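Local coordinates for nitronate monooxygenase family protein (PDB 4QIT), which uses FMN and molecular oxygen to oxidise alkyl nitronates, with the toxin propionate 3-nitronate as its best substrate, at residues 28-33 with 46-51. The protein carries 1 engineered substitution. Sequence-based numbering, arbitrary orientation.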
ATOM      1  N   GLY A  28      12.330  -5.601 -20.494  1.00 15.00           N
ATOM      2  CA  GLY A  28      13.703  -5.157 -20.329  1.00 14.09           C
ATOM      3  C   GLY A  28      14.498  -5.927 -19.285  1.00 15.59           C
ATOM      4  O   GLY A  28      15.708  -5.734 -19.156  1.00 15.34           O
ATOM      5  N   VAL A  29      13.824  -6.793 -18.533  1.00 13.27           N
ATOM      6  CA  VAL A  29      14.484  -7.548 -17.459  1.00 12.60           C
ATOM      7  C   VAL A  29      14.292  -9.061 -17.595  1.00 11.52           C
ATOM      8  O   VAL A  29      15.255  -9.831 -17.478  1.00 13.46           O
ATOM      9  CB  VAL A  29      14.007  -7.089 -16.074  1.00 13.09           C
ATOM     10  CG1 VAL A  29      14.630  -7.960 -14.987  1.00 14.11           C
ATOM     11  CG2 VAL A  29      14.361  -5.625 -15.851  1.00 18.94           C
ATOM     12  N   SER A  30      13.062  -9.505 -17.841  1.00 11.25           N
ATOM     13  CA  SER A  30      12.873 -10.920 -18.111  1.00  9.57           C
ATOM     14  C   SER A  30      13.485 -11.272 -19.466  1.00 13.21           C
ATOM     15  O   SER A  30      13.646 -10.406 -20.341  1.00 14.45           O
ATOM     16  CB  SER A  30      11.404 -11.337 -18.008  1.00 12.87           C
ATOM     17  OG  SER A  30      10.548 -10.504 -18.761  1.00 12.91           O
ATOM     18  N   THR A  31      13.857 -12.540 -19.615  1.00 12.12           N
ATOM     19  CA  THR A  31      14.499 -13.040 -20.827  1.00 13.77           C
ATOM     20  C   THR A  31      13.998 -14.456 -21.051  1.00 13.83           C
ATOM     21  O   THR A  31      13.459 -15.066 -20.129  1.00 11.82           O
ATOM     22  CB  THR A  31      16.017 -13.137 -20.633  1.00 12.74           C
ATOM     23  OG1 THR A  31      16.286 -14.074 -19.577  1.00 12.65           O
ATOM     24  CG2 THR A  31      16.625 -11.775 -20.302  1.00 13.77           C
ATOM     25  N   PRO A  32      14.180 -15.002 -22.268  1.00 13.50           N
ATOM     26  CA  PRO A  32      13.876 -16.425 -22.439  1.00 13.51           C
ATOM     27  C   PRO A  32      14.635 -17.332 -21.460  1.00 12.02           C
ATOM     28  O   PRO A  32      14.049 -18.310 -20.982  1.00 12.46           O
ATOM     29  CB  PRO A  32      14.297 -16.694 -23.888  1.00 14.03           C
ATOM     30  CG  PRO A  32      14.037 -15.389 -24.575  1.00 17.23           C
ATOM     31  CD  PRO A  32      14.478 -14.349 -23.558  1.00 14.30           C
ATOM     32  N   ALA A  33      15.895 -17.022 -21.160  1.00 12.15           N
ATOM     33  CA  ALA A  33      16.655 -17.818 -20.199  1.00 13.34           C
ATOM     34  C   ALA A  33      16.015 -17.802 -18.806  1.00 13.68           C
ATOM     35  O   ALA A  33      15.922 -18.842 -18.156  1.00 12.16           O
ATOM     36  CB  ALA A  33      18.102 -17.350 -20.131  1.00 13.81           C
ATOM     37  N   SER A  46       7.976 -16.216 -17.401  1.00  9.17           N
ATOM     38  CA  SER A  46       7.275 -15.232 -18.228  1.00  9.26           C
ATOM     39  C   SER A  46       8.218 -14.383 -19.058  1.00  8.61           C
ATOM     40  O   SER A  46       9.338 -14.085 -18.639  1.00 10.78           O
ATOM     41  CB  SER A  46       6.399 -14.303 -17.365  1.00  9.33           C
ATOM     42  OG  SER A  46       5.533 -15.029 -16.501  1.00 10.11           O
ATOM     43  N   ILE A  47       7.752 -13.989 -20.238  1.00 10.42           N
ATOM     44  CA  ILE A  47       8.417 -12.948 -21.021  1.00 10.42           C
ATOM     45  C   ILE A  47       7.427 -11.856 -21.404  1.00 11.16           C
ATOM     46  O   ILE A  47       6.213 -12.090 -21.456  1.00 11.92           O
ATOM     47  CB  ILE A  47       9.097 -13.480 -22.307  1.00 11.68           C
ATOM     48  CG1 ILE A  47       8.089 -14.208 -23.199  1.00 13.19           C
ATOM     49  CG2 ILE A  47      10.297 -14.374 -21.960  1.00 13.61           C
ATOM     50  CD1 ILE A  47       8.649 -14.655 -24.560  1.00 15.72           C
ATOM     51  N   ALA A  48       7.966 -10.671 -21.670  1.00 12.29           N
ATOM     52  CA  ALA A  48       7.188  -9.514 -22.096  1.00 10.76           C
ATOM     53  C   ALA A  48       7.567  -9.181 -23.541  1.00 13.17           C
ATOM     54  O   ALA A  48       8.757  -9.071 -23.860  1.00 17.34           O
ATOM     55  CB  ALA A  48       7.473  -8.330 -21.173  1.00 14.88           C
ATOM     56  N   ILE A  49       6.567  -9.015 -24.409  1.00 11.12           N
ATOM     57  CA  ILE A  49       6.783  -8.954 -25.848  1.00 14.39           C
ATOM     58  C   ILE A  49       6.361  -7.608 -26.449  1.00 14.23           C
ATOM     59  O   ILE A  49       6.611  -7.333 -27.629  1.00 12.85           O
ATOM     60  CB  ILE A  49       6.041 -10.165 -26.506  1.00 16.51           C
ATOM     61  CG1 ILE A  49       7.043 -11.176 -27.047  1.00 25.94           C
ATOM     62  CG2 ILE A  49       4.932  -9.760 -27.455  1.00 25.53           C
ATOM     63  CD1 ILE A  49       8.025 -11.562 -26.012  1.00 22.91           C
ATOM     64  N   THR A  50       5.750  -6.754 -25.632  1.00 13.22           N
ATOM     65  CA  THR A  50       5.365  -5.418 -26.104  1.00 14.07           C
ATOM     66  C   THR A  50       6.588  -4.611 -26.546  1.00 12.97           C
ATOM     67  O   THR A  50       7.669  -4.730 -25.968  1.00 12.77           O
ATOM     68  CB  THR A  50       4.545  -4.665 -25.032  1.00 12.75           C
ATOM     69  OG1 THR A  50       3.253  -5.274 -24.921  1.00 15.48           O
ATOM     70  CG2 THR A  50       4.386  -3.186 -25.392  1.00 13.84           C
ATOM     71  N   GLY A  51       6.435  -3.812 -27.598  1.00 11.64           N
ATOM     72  CA  GLY A  51       7.541  -3.002 -28.079  1.00 13.72           C
ATOM     73  C   GLY A  51       8.327  -3.689 -29.177  1.00 17.14           C
ATOM     74  O   GLY A  51       9.238  -3.095 -29.750  1.00 19.24           O
TER
HETATM   75  O   HOH W   1      10.789 -10.457 -21.480  1.00 15.78           O
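S30 lays its CB against the carbonyl oxygen of S46, CB to O 3.5 Å, and reaches the neighbouring strand through a water rather than by a direct bond. Its OG sits between the backbone N and the carbonyl carbon (chi1 51°), and the water lies 2.7 Å from S30 OG. That water accepts a hydrogen bond from A48 N-H, with 2.8 Å from its oxygen to A48 N, and gives a weak bond back to S30 O. A hydroxyl suits this place: it bonds both the water and the backbone N of M26.

Next to this polar bridge, at T31 and P32, the contact turns apolar. I47 holds CG2 anti to its carbonyl carbon, and this methyl meets the T31 backbone, 3.7 Å from T31 O, and then the P32 ring, whose CD is 4.5 Å from CG2. V64 of helix 54-65 touches both I47 and P32. The CB of T31 points away from the strand; T31 is the N-cap of helix 32-41, with OG1 bonded to L34 N and also to the carbonyl oxygen of E253. P32 suits the first turn, where its missing N-H costs no helix bond.

A48, whose side chain comes to about 4 Å from FMN at the nearest atoms, touches the cofactor, as does V29; a small side chain suits a strand end next to it. The arrangement is that of a TIM barrel's cofactor pocket, with a strand end and the loop after the preceding strand lining the FMN site.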